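Local coordinates for angiotensin-converting enzyme (Anopheles gambiae, PDB 6S1Y), which is a zinc metallopeptidase of the angiotensin-converting enzyme family that probably cleaves dipeptides from the C-terminal ends of peptide substrates, at residues A[324-329]-A[342-347]; A[287-292]-A[350-355]; A[218-223]-A[578-583]. One frame throughout, in Å; residues are numbered along the deposited sequence.

Contact 1: A[324-329]-A[342-347]. With KSN ((2~{S})-2-[[(4~{S})-4-azanyl-5-oxidanyl-5-oxidanylidene-pentanoyl]amino]pentanedioic acid), chain H.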
loop_
_atom_site.group_PDB
_atom_site.type_symbol
_atom_site.label_atom_id
_atom_site.label_comp_id
_atom_site.label_asym_id
_atom_site.label_seq_id
_atom_site.Cartn_x
_atom_site.Cartn_y
_atom_site.Cartn_z
ATOM N N LEU A 324 -4.699 -17.218 10.116
ATOM C CA LEU A 324 -3.517 -16.590 9.550
ATOM C C LEU A 324 -3.868 -15.186 9.111
ATOM O O LEU A 324 -5.044 -14.832 8.984
ATOM C CB LEU A 324 -2.964 -17.382 8.366
ATOM C CG LEU A 324 -3.745 -17.225 7.062
ATOM C CD1 LEU A 324 -2.803 -17.434 5.886
ATOM C CD2 LEU A 324 -4.926 -18.178 7.031
ATOM N N VAL A 325 -2.822 -14.392 8.893
ATOM C CA VAL A 325 -2.948 -13.091 8.244
ATOM C C VAL A 325 -2.986 -13.340 6.739
ATOM O O VAL A 325 -1.982 -13.743 6.143
ATOM C CB VAL A 325 -1.791 -12.158 8.613
ATOM C CG1 VAL A 325 -1.809 -10.899 7.707
ATOM C CG2 VAL A 325 -1.850 -11.794 10.083
ATOM N N CYS A 326 -4.142 -13.110 6.124
ATOM C CA CYS A 326 -4.259 -13.240 4.683
ATOM C C CYS A 326 -3.883 -11.966 3.941
ATOM O O CYS A 326 -3.690 -12.020 2.715
ATOM C CB CYS A 326 -5.678 -13.655 4.290
ATOM S SG CYS A 326 -5.854 -15.447 3.969
ATOM N N HIS A 327 -3.752 -10.832 4.636
ATOM C CA HIS A 327 -3.385 -9.601 3.953
ATOM C C HIS A 327 -2.056 -9.808 3.225
ATOM O O HIS A 327 -1.054 -10.180 3.839
ATOM C CB HIS A 327 -3.291 -8.445 4.932
ATOM C CG HIS A 327 -3.253 -7.119 4.251
ATOM N ND1 HIS A 327 -4.394 -6.397 3.983
ATOM C CD2 HIS A 327 -2.229 -6.439 3.680
ATOM C CE1 HIS A 327 -4.065 -5.293 3.338
ATOM N NE2 HIS A 327 -2.758 -5.303 3.131
ATOM N N ALA A 328 -2.047 -9.584 1.917
ATOM C CA ALA A 328 -0.905 -9.972 1.103
ATOM C C ALA A 328 0.366 -9.284 1.562
ATOM O O ALA A 328 0.371 -8.086 1.834
ATOM C CB ALA A 328 -1.168 -9.625 -0.369
ATOM N N SER A 329 1.469 -10.031 1.598
ATOM C CA SER A 329 2.733 -9.440 2.020
ATOM C C SER A 329 3.908 -10.103 1.328
ATOM O O SER A 329 3.799 -11.193 0.776
ATOM C CB SER A 329 2.908 -9.533 3.541
ATOM O OG SER A 329 2.666 -10.840 3.982
ATOM N N LYS A 342 3.308 -14.216 0.906
ATOM C CA LYS A 342 2.162 -14.863 1.527
ATOM C C LYS A 342 0.939 -14.108 1.021
ATOM O O LYS A 342 0.729 -12.939 1.374
ATOM C CB LYS A 342 2.272 -14.832 3.052
ATOM C CG LYS A 342 1.085 -15.436 3.774
ATOM C CD LYS A 342 1.431 -15.766 5.237
ATOM C CE LYS A 342 1.977 -14.557 6.000
ATOM N NZ LYS A 342 0.923 -13.570 6.342
ATOM N N GLN A 343 0.155 -14.758 0.173
ATOM C CA GLN A 343 -0.986 -14.126 -0.464
ATOM C C GLN A 343 -2.097 -15.145 -0.616
ATOM O O GLN A 343 -1.868 -16.255 -1.114
ATOM C CB GLN A 343 -0.611 -13.547 -1.835
ATOM C CG GLN A 343 -1.740 -12.746 -2.483
ATOM C CD GLN A 343 -1.295 -11.983 -3.720
ATOM O OE1 GLN A 343 -0.113 -11.707 -3.914
ATOM N NE2 GLN A 343 -2.260 -11.630 -4.568
ATOM N N CYS A 344 -3.298 -14.765 -0.192
ATOM C CA CYS A 344 -4.470 -15.624 -0.359
ATOM C C CYS A 344 -5.103 -15.319 -1.719
ATOM O O CYS A 344 -6.246 -14.902 -1.856
ATOM C CB CYS A 344 -5.423 -15.458 0.819
ATOM S SG CYS A 344 -4.599 -15.919 2.415
ATOM N N THR A 345 -4.293 -15.596 -2.741
ATOM C CA THR A 345 -4.598 -15.264 -4.124
ATOM C C THR A 345 -5.909 -15.856 -4.620
ATOM O O THR A 345 -6.221 -17.026 -4.388
ATOM C CB THR A 345 -3.459 -15.761 -5.022
ATOM O OG1 THR A 345 -2.199 -15.413 -4.430
ATOM C CG2 THR A 345 -3.545 -15.127 -6.410
ATOM N N ARG A 346 -6.653 -15.039 -5.359
ATOM C CA ARG A 346 -7.841 -15.453 -6.094
ATOM C C ARG A 346 -7.659 -15.085 -7.560
ATOM O O ARG A 346 -6.816 -14.264 -7.911
ATOM C CB ARG A 346 -9.092 -14.799 -5.517
ATOM C CG ARG A 346 -9.290 -15.140 -4.034
ATOM C CD ARG A 346 -9.916 -16.508 -3.884
ATOM N NE ARG A 346 -11.339 -16.439 -4.201
ATOM C CZ ARG A 346 -12.167 -17.480 -4.206
ATOM N NH1 ARG A 346 -11.716 -18.690 -3.922
ATOM N NH2 ARG A 346 -13.446 -17.303 -4.515
ATOM N N VAL A 347 -8.429 -15.729 -8.430
ATOM C CA VAL A 347 -8.225 -15.608 -9.873
ATOM C C VAL A 347 -9.152 -14.493 -10.351
ATOM O O VAL A 347 -10.315 -14.727 -10.712
ATOM C CB VAL A 347 -8.481 -16.927 -10.606
ATOM C CG1 VAL A 347 -8.353 -16.724 -12.110
ATOM C CG2 VAL A 347 -7.493 -18.013 -10.164
HETATM C C10 KSN H . 3.108 -5.431 5.393
HETATM C C13 KSN H . 2.118 -4.345 0.983
HETATM C C17 KSN H . -3.904 -1.824 0.584
HETATM C C02 KSN H . -2.832 -1.788 -0.511
HETATM C C03 KSN H . -1.489 -2.441 -0.154
HETATM C C04 KSN H . -1.490 -3.450 0.982
HETATM C C05 KSN H . -1.028 -4.881 0.601
HETATM C C07 KSN H . 1.101 -4.793 2.062
HETATM C C08 KSN H . 1.726 -5.602 3.192
HETATM C C09 KSN H . 2.685 -4.772 4.066
HETATM N N01 KSN H . -2.556 -0.403 -0.909
HETATM N N06 KSN H . 0.172 -5.507 1.175
HETATM O O11 KSN H . 2.415 -6.383 5.869
HETATM O O12 KSN H . 4.138 -5.026 6.035
HETATM O O14 KSN H . 2.384 -5.147 0.045
HETATM O O15 KSN H . 2.643 -3.215 0.993
HETATM O O16 KSN H . -1.706 -5.532 -0.136
HETATM O O18 KSN H . -4.645 -2.842 0.647
HETATM O O19 KSN H . -4.100 -0.901 1.420
HETATM O O HOH W 1 -3.935 -11.993 0.188
#
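An antiparallel hairpin at the edge of the ligand pocket is closed here by one hydrogen-bonded pair, Ser329 with Lys342, and by the disulfide beyond it. Ser329 N donates to Lys342 O at 3.0 Å, and Lys342 N returns a bond to Ser329 O at 3.1 Å. Ala328 CA also points a C-H at Lys342 O, and its CB lies on Gln343 CG. The Lys342 side chain leaves with CG anti to the backbone N (chi1 178°), then bends at chi3 and chi4. Its NZ thereby reaches Val325 O, 2.9 Å away, with the donor tilted 19° from the carbonyl plane; a weak second bond runs from NZ to Gly41 O. Cys326 SG and Cys344 SG are joined at 2.1 Å (chi3 -81°), and Leu324 CD1 comes up beside the Cys344 sulfur. One water accepts from Cys344 N at 2.9 Å and reaches Cys326 O at a doubtfully short distance. On the pocket side, Ala328 O accepts N06 of the bound KSN at 2.7 Å, while His327 NE2 approaches KSN C05 obliquely at 3.1 Å. The residue leading into strand 329-332 thus lines the pocket. Gln343 turns its amide to Glu351 on helix 349-368, Ala328 rests on Glu358 of that same helix, and Thr345 packs on helix 286-299.

Contact 2: A[287-292]-A[350-355]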
loop_
_atom_site.group_PDB
_atom_site.type_symbol
_atom_site.label_atom_id
_atom_site.label_comp_id
_atom_site.label_asym_id
_atom_site.label_seq_id
_atom_site.Cartn_x
_atom_site.Cartn_y
_atom_site.Cartn_z
ATOM N N ILE A 287 -0.627 -19.877 -9.344
ATOM C CA ILE A 287 0.767 -20.081 -9.728
ATOM C C ILE A 287 1.017 -19.527 -11.123
ATOM O O ILE A 287 2.035 -18.869 -11.368
ATOM C CB ILE A 287 1.145 -21.574 -9.628
ATOM C CG1 ILE A 287 1.762 -21.858 -8.257
ATOM C CG2 ILE A 287 2.109 -21.969 -10.713
ATOM C CD1 ILE A 287 1.784 -23.340 -7.902
ATOM N N LYS A 288 0.116 -19.813 -12.066
ATOM C CA LYS A 288 0.234 -19.200 -13.386
ATOM C C LYS A 288 0.366 -17.684 -13.258
ATOM O O LYS A 288 1.169 -17.062 -13.959
ATOM C CB LYS A 288 -0.972 -19.592 -14.242
ATOM C CG LYS A 288 -1.034 -18.964 -15.633
ATOM C CD LYS A 288 0.122 -19.371 -16.533
ATOM C CE LYS A 288 -0.170 -19.028 -18.006
ATOM N NZ LYS A 288 1.081 -18.967 -18.842
ATOM N N MET A 289 -0.379 -17.075 -12.324
ATOM C CA MET A 289 -0.352 -15.616 -12.200
ATOM C C MET A 289 1.021 -15.129 -11.762
ATOM O O MET A 289 1.540 -14.147 -12.311
ATOM C CB MET A 289 -1.431 -15.144 -11.215
ATOM C CG MET A 289 -2.841 -15.285 -11.741
ATOM S SD MET A 289 -4.092 -15.324 -10.444
ATOM C CE MET A 289 -4.112 -13.590 -9.933
ATOM N N PHE A 290 1.633 -15.809 -10.790
ATOM C CA PHE A 290 2.981 -15.426 -10.369
ATOM C C PHE A 290 4.019 -15.733 -11.445
ATOM O O PHE A 290 4.995 -14.986 -11.599
ATOM C CB PHE A 290 3.329 -16.135 -9.061
ATOM C CG PHE A 290 2.642 -15.545 -7.857
ATOM C CD1 PHE A 290 1.387 -15.973 -7.483
ATOM C CD2 PHE A 290 3.253 -14.560 -7.109
ATOM C CE1 PHE A 290 0.745 -15.430 -6.388
ATOM C CE2 PHE A 290 2.625 -14.010 -6.021
ATOM C CZ PHE A 290 1.361 -14.454 -5.652
ATOM N N GLN A 291 3.824 -16.806 -12.203
ATOM C CA GLN A 291 4.725 -17.107 -13.308
ATOM C C GLN A 291 4.737 -15.973 -14.316
ATOM O O GLN A 291 5.799 -15.560 -14.787
ATOM C CB GLN A 291 4.307 -18.421 -13.968
ATOM C CG GLN A 291 4.795 -19.653 -13.223
ATOM C CD GLN A 291 4.163 -20.954 -13.707
ATOM O OE1 GLN A 291 3.029 -20.978 -14.200
ATOM N NE2 GLN A 291 4.901 -22.052 -13.552
ATOM N N MET A 292 3.571 -15.408 -14.619
ATOM C CA MET A 292 3.543 -14.294 -15.563
ATOM C C MET A 292 4.192 -13.037 -15.000
ATOM O O MET A 292 4.817 -12.284 -15.752
ATOM C CB MET A 292 2.116 -14.021 -15.985
ATOM C CG MET A 292 1.634 -15.103 -16.930
ATOM S SD MET A 292 -0.094 -14.896 -17.324
ATOM C CE MET A 292 0.022 -13.416 -18.334
ATOM N N ARG A 350 -8.060 -7.758 -10.327
ATOM C CA ARG A 350 -7.589 -7.047 -9.138
ATOM C C ARG A 350 -6.414 -7.785 -8.495
ATOM O O ARG A 350 -5.338 -7.214 -8.291
ATOM C CB ARG A 350 -8.761 -6.897 -8.163
ATOM C CG ARG A 350 -8.522 -6.020 -6.942
ATOM C CD ARG A 350 -9.816 -5.884 -6.138
ATOM N NE ARG A 350 -10.236 -7.156 -5.539
ATOM C CZ ARG A 350 -11.157 -7.978 -6.042
ATOM N NH1 ARG A 350 -11.444 -9.108 -5.396
ATOM N NH2 ARG A 350 -11.801 -7.689 -7.187
ATOM N N GLU A 351 -6.595 -9.074 -8.208
ATOM C CA GLU A 351 -5.545 -9.861 -7.575
ATOM C C GLU A 351 -4.321 -10.004 -8.482
ATOM O O GLU A 351 -3.188 -10.064 -7.993
ATOM C CB GLU A 351 -6.097 -11.242 -7.196
ATOM C CG GLU A 351 -7.116 -11.260 -6.050
ATOM C CD GLU A 351 -6.474 -11.440 -4.673
ATOM O OE1 GLU A 351 -7.193 -11.319 -3.653
ATOM O OE2 GLU A 351 -5.262 -11.696 -4.599
ATOM N N PHE A 352 -4.520 -10.052 -9.795
ATOM C CA PHE A 352 -3.388 -10.062 -10.715
ATOM C C PHE A 352 -2.476 -8.863 -10.489
ATOM O O PHE A 352 -1.251 -9.002 -10.547
ATOM C CB PHE A 352 -3.899 -10.080 -12.159
ATOM C CG PHE A 352 -2.910 -10.606 -13.167
ATOM C CD1 PHE A 352 -1.995 -11.600 -12.838
ATOM C CD2 PHE A 352 -2.917 -10.124 -14.463
ATOM C CE1 PHE A 352 -1.098 -12.105 -13.794
ATOM C CE2 PHE A 352 -2.017 -10.617 -15.425
ATOM C CZ PHE A 352 -1.115 -11.614 -15.086
ATOM N N PHE A 353 -3.053 -7.666 -10.239
ATOM C CA PHE A 353 -2.236 -6.488 -9.941
ATOM C C PHE A 353 -1.586 -6.594 -8.566
ATOM O O PHE A 353 -0.451 -6.144 -8.381
ATOM C CB PHE A 353 -3.071 -5.190 -10.025
ATOM C CG PHE A 353 -3.560 -4.901 -11.403
ATOM C CD1 PHE A 353 -2.682 -4.919 -12.483
ATOM C CD2 PHE A 353 -4.911 -4.683 -11.643
ATOM C CE1 PHE A 353 -3.141 -4.702 -13.767
ATOM C CE2 PHE A 353 -5.373 -4.464 -12.922
ATOM C CZ PHE A 353 -4.494 -4.473 -13.990
ATOM N N VAL A 354 -2.300 -7.135 -7.572
ATOM C CA VAL A 354 -1.656 -7.361 -6.277
ATOM C C VAL A 354 -0.432 -8.256 -6.454
ATOM O O VAL A 354 0.630 -7.995 -5.883
ATOM C CB VAL A 354 -2.652 -7.954 -5.264
ATOM C CG1 VAL A 354 -1.924 -8.374 -4.008
ATOM C CG2 VAL A 354 -3.759 -6.935 -4.915
ATOM N N VAL A 355 -0.555 -9.309 -7.277
ATOM C CA VAL A 355 0.584 -10.186 -7.551
ATOM C C VAL A 355 1.795 -9.362 -7.949
ATOM O O VAL A 355 2.876 -9.481 -7.359
ATOM C CB VAL A 355 0.209 -11.222 -8.627
ATOM C CG1 VAL A 355 1.435 -11.952 -9.162
ATOM C CG2 VAL A 355 -0.784 -12.240 -8.043
#
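Phe290 presents one ring face to Val355, whereas Phe352 meets Met289 O and Met292 CE at its edge, near the ring plane; the two rings are used differently. Val355 CG1 stands over the Phe290 ring, 3.9 Å from its centroid and only 16° off the ring normal, a CH-pi contact. The other methyl, CG2, lies 3.9 Å from Phe290 CZ, towards the far rim. Phe290 CB points away from helix 350-355, and chi1 (-75°) sets CG beside the backbone N; the ring beyond it meets both Val355 methyls. Both methionines meet the CD1-CE1-CZ side of the Phe352 ring. Phe352 CD1 touches Met289 CG at 3.9 Å, the two side chains crossing obliquely, and CE1 comes close to Met289 O. Met292 meets the same ring at about a right angle, with CE 3.9 Å from Phe352 CZ; its sulfur, 5.3 Å from the centroid and oblique to the ring, makes a Met-aromatic contact. Bending at chi3 brings Met289 CE onto the backbone of helix 350-355, 3.6 Å from Phe352 N, where it also touches Glu351 CB and Val355 CG2. The carboxylate of Glu351 is turned elsewhere, to Gln343. The segment axes approach to 9.7 Å and cross at -49°, close to the angle common for helices packed ridges-into-grooves. The arrangement sets helix 286-299 against the early turns of the HExxH helix 349-368, upstream of His357 and His361, which bind the zinc.

Contact 3: A[218-223]-A[578-583]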
loop_
_atom_site.group_PDB
_atom_site.type_symbol
_atom_site.label_atom_id
_atom_site.label_comp_id
_atom_site.label_asym_id
_atom_site.label_seq_id
_atom_site.Cartn_x
_atom_site.Cartn_y
_atom_site.Cartn_z
ATOM N N TYR A 218 -9.755 14.869 -8.676
ATOM C CA TYR A 218 -10.493 13.938 -7.842
ATOM C C TYR A 218 -11.950 14.380 -7.670
ATOM O O TYR A 218 -12.862 13.546 -7.653
ATOM C CB TYR A 218 -9.823 13.789 -6.488
ATOM C CG TYR A 218 -10.662 12.909 -5.573
ATOM C CD1 TYR A 218 -10.718 11.551 -5.778
ATOM C CD2 TYR A 218 -11.430 13.453 -4.533
ATOM C CE1 TYR A 218 -11.488 10.734 -4.999
ATOM C CE2 TYR A 218 -12.206 12.627 -3.719
ATOM C CZ TYR A 218 -12.221 11.253 -3.969
ATOM O OH TYR A 218 -12.971 10.391 -3.209
ATOM N N GLU A 219 -12.207 15.689 -7.560
ATOM C CA GLU A 219 -13.590 16.102 -7.320
ATOM C C GLU A 219 -14.447 15.929 -8.571
ATOM O O GLU A 219 -15.627 15.571 -8.464
ATOM C CB GLU A 219 -13.632 17.540 -6.775
ATOM C CG GLU A 219 -13.032 17.583 -5.342
ATOM C CD GLU A 219 -13.107 18.943 -4.630
ATOM O OE1 GLU A 219 -13.067 18.901 -3.386
ATOM O OE2 GLU A 219 -13.179 20.012 -5.292
ATOM N N GLN A 220 -13.893 16.136 -9.761
ATOM C CA GLN A 220 -14.646 15.830 -10.966
ATOM C C GLN A 220 -14.975 14.343 -11.055
ATOM O O GLN A 220 -16.086 13.972 -11.434
ATOM C CB GLN A 220 -13.869 16.292 -12.202
ATOM C CG GLN A 220 -13.698 17.813 -12.288
ATOM C CD GLN A 220 -15.026 18.533 -12.411
ATOM O OE1 GLN A 220 -15.891 18.127 -13.182
ATOM N NE2 GLN A 220 -15.190 19.605 -11.639
ATOM N N LEU A 221 -14.035 13.467 -10.703
ATOM C CA LEU A 221 -14.279 12.027 -10.830
ATOM C C LEU A 221 -15.294 11.569 -9.802
ATOM O O LEU A 221 -16.248 10.853 -10.128
ATOM C CB LEU A 221 -12.975 11.258 -10.643
ATOM C CG LEU A 221 -13.072 9.745 -10.814
ATOM C CD1 LEU A 221 -13.599 9.380 -12.223
ATOM C CD2 LEU A 221 -11.696 9.083 -10.578
ATOM N N HIS A 222 -15.072 11.949 -8.533
ATOM C CA HIS A 222 -16.061 11.757 -7.483
ATOM C C HIS A 222 -17.449 12.181 -7.930
ATOM O O HIS A 222 -18.437 11.493 -7.654
ATOM C CB HIS A 222 -15.636 12.564 -6.258
ATOM C CG HIS A 222 -16.639 12.578 -5.156
ATOM N ND1 HIS A 222 -17.814 13.288 -5.234
ATOM C CD2 HIS A 222 -16.640 11.969 -3.948
ATOM C CE1 HIS A 222 -18.507 13.098 -4.130
ATOM N NE2 HIS A 222 -17.814 12.308 -3.330
ATOM N N ALA A 223 -17.552 13.316 -8.615
ATOM C CA ALA A 223 -18.873 13.814 -9.007
ATOM C C ALA A 223 -19.517 12.919 -10.058
ATOM O O ALA A 223 -20.730 12.706 -10.046
ATOM C CB ALA A 223 -18.750 15.240 -9.524
ATOM N N PRO A 578 -6.283 13.611 -19.904
ATOM C CA PRO A 578 -7.404 13.351 -20.829
ATOM C C PRO A 578 -8.694 12.995 -20.097
ATOM O O PRO A 578 -9.785 13.421 -20.505
ATOM C CB PRO A 578 -6.886 12.195 -21.702
ATOM C CG PRO A 578 -5.373 12.296 -21.618
ATOM C CD PRO A 578 -5.096 12.780 -20.211
ATOM N N LEU A 579 -8.599 12.245 -19.000
ATOM C CA LEU A 579 -9.790 11.954 -18.218
ATOM C C LEU A 579 -10.344 13.229 -17.589
ATOM O O LEU A 579 -11.556 13.478 -17.629
ATOM C CB LEU A 579 -9.477 10.920 -17.136
ATOM C CG LEU A 579 -10.636 10.598 -16.181
ATOM C CD1 LEU A 579 -11.771 9.931 -16.972
ATOM C CD2 LEU A 579 -10.198 9.710 -15.007
ATOM N N TYR A 580 -9.462 14.047 -17.007
ATOM C CA TYR A 580 -9.878 15.304 -16.385
ATOM C C TYR A 580 -10.642 16.185 -17.359
ATOM O O TYR A 580 -11.667 16.769 -16.985
ATOM C CB TYR A 580 -8.650 16.051 -15.866
ATOM C CG TYR A 580 -8.927 17.365 -15.167
ATOM C CD1 TYR A 580 -9.940 17.479 -14.230
ATOM C CD2 TYR A 580 -8.131 18.495 -15.408
ATOM C CE1 TYR A 580 -10.179 18.684 -13.560
ATOM C CE2 TYR A 580 -8.362 19.710 -14.731
ATOM C CZ TYR A 580 -9.387 19.794 -13.809
ATOM O OH TYR A 580 -9.623 20.995 -13.153
ATOM N N GLN A 581 -10.150 16.317 -18.599
ATOM C CA GLN A 581 -10.826 17.166 -19.577
ATOM C C GLN A 581 -12.196 16.598 -19.920
ATOM O O GLN A 581 -13.164 17.343 -20.074
ATOM C CB GLN A 581 -9.992 17.326 -20.844
ATOM C CG GLN A 581 -8.618 17.914 -20.637
ATOM C CD GLN A 581 -8.645 19.294 -19.955
ATOM O OE1 GLN A 581 -9.537 20.114 -20.196
ATOM N NE2 GLN A 581 -7.668 19.541 -19.094
ATOM N N TRP A 582 -12.307 15.279 -20.013
ATOM C CA TRP A 582 -13.586 14.687 -20.369
ATOM C C TRP A 582 -14.600 14.872 -19.248
ATOM O O TRP A 582 -15.749 15.232 -19.501
ATOM C CB TRP A 582 -13.410 13.211 -20.707
ATOM C CG TRP A 582 -14.647 12.612 -21.251
ATOM C CD1 TRP A 582 -15.076 12.641 -22.545
ATOM C CD2 TRP A 582 -15.646 11.904 -20.509
ATOM N NE1 TRP A 582 -16.266 11.967 -22.658
ATOM C CE2 TRP A 582 -16.643 11.521 -21.417
ATOM C CE3 TRP A 582 -15.779 11.546 -19.173
ATOM C CZ2 TRP A 582 -17.767 10.798 -21.027
ATOM C CZ3 TRP A 582 -16.883 10.822 -18.794
ATOM C CH2 TRP A 582 -17.862 10.453 -19.717
ATOM N N LEU A 583 -14.176 14.685 -17.999
ATOM C CA LEU A 583 -15.090 14.833 -16.871
ATOM C C LEU A 583 -15.588 16.264 -16.733
ATOM O O LEU A 583 -16.775 16.487 -16.473
ATOM C CB LEU A 583 -14.403 14.391 -15.587
ATOM C CG LEU A 583 -14.075 12.892 -15.457
ATOM C CD1 LEU A 583 -13.126 12.664 -14.280
ATOM C CD2 LEU A 583 -15.351 12.091 -15.290
#
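Leu583 N donates to Leu579 O at 2.9 Å, the helix bond that joins the two leucines through which helix 578-583 meets Leu221. The two segments touch through carbon atoms, mainly those of the leucines and of the Gln220 and Tyr580 side chains. Leu583 drives its CD1 methyl against the backbone of the other helix, 3.7 Å from Leu221 CA, and the same methyl touches Leu221 CB and CD1 at 3.9 Å. Leu221 CD1, set by a chi2 of 59°, reaches on to Leu579 CD2, a looser approach of 4.4 Å. The two segments belong to helices 203-233 and 577-590 of the mainly helical ACE fold; their axes come within 9.4 Å and cross at 56°. Gln220 faces the second helix at the point where the backbones are nearest, its CB 3.9 Å from Leu583 CB. Placed anti to the carbonyl carbon, Gln220 CG meets Tyr580 CE1 at 3.8 Å, at the edge of the ring and near its plane. The chain then bends at chi2; the amide and phenol planes are 63° apart. A polar tie between the helices is made just beyond, where Asn587 ND2 donates to Gln220 O. Leu221 and Leu579 also pack on helix 414-429, through Tyr422 and Phe421.

In the fold
From the N terminus, the chain first passes 218-223 on helix 203-233, and contact 3 closes only when helix 577-590 returns to it after 354 residues. Inside that loop, 287-292 opens contact 2, closed 57 residues later by 350-355. Contact 1 is nested within this one, joining 324-329 to 342-347 across a hairpin of 12 residues. None of the loops cross. Contacts 1 and 2 adjoin: Arg346 O, in the loop from the hairpin to helix 349-368, packs on Met289 CE, and Gln343 reaches Glu351; helix 349-368 carries zinc ligands. Contact 3 is separate, its nearest atoms about 15 Å from contact 2, and ties helix 577-590, near the C-terminal end, back to helix 203-233.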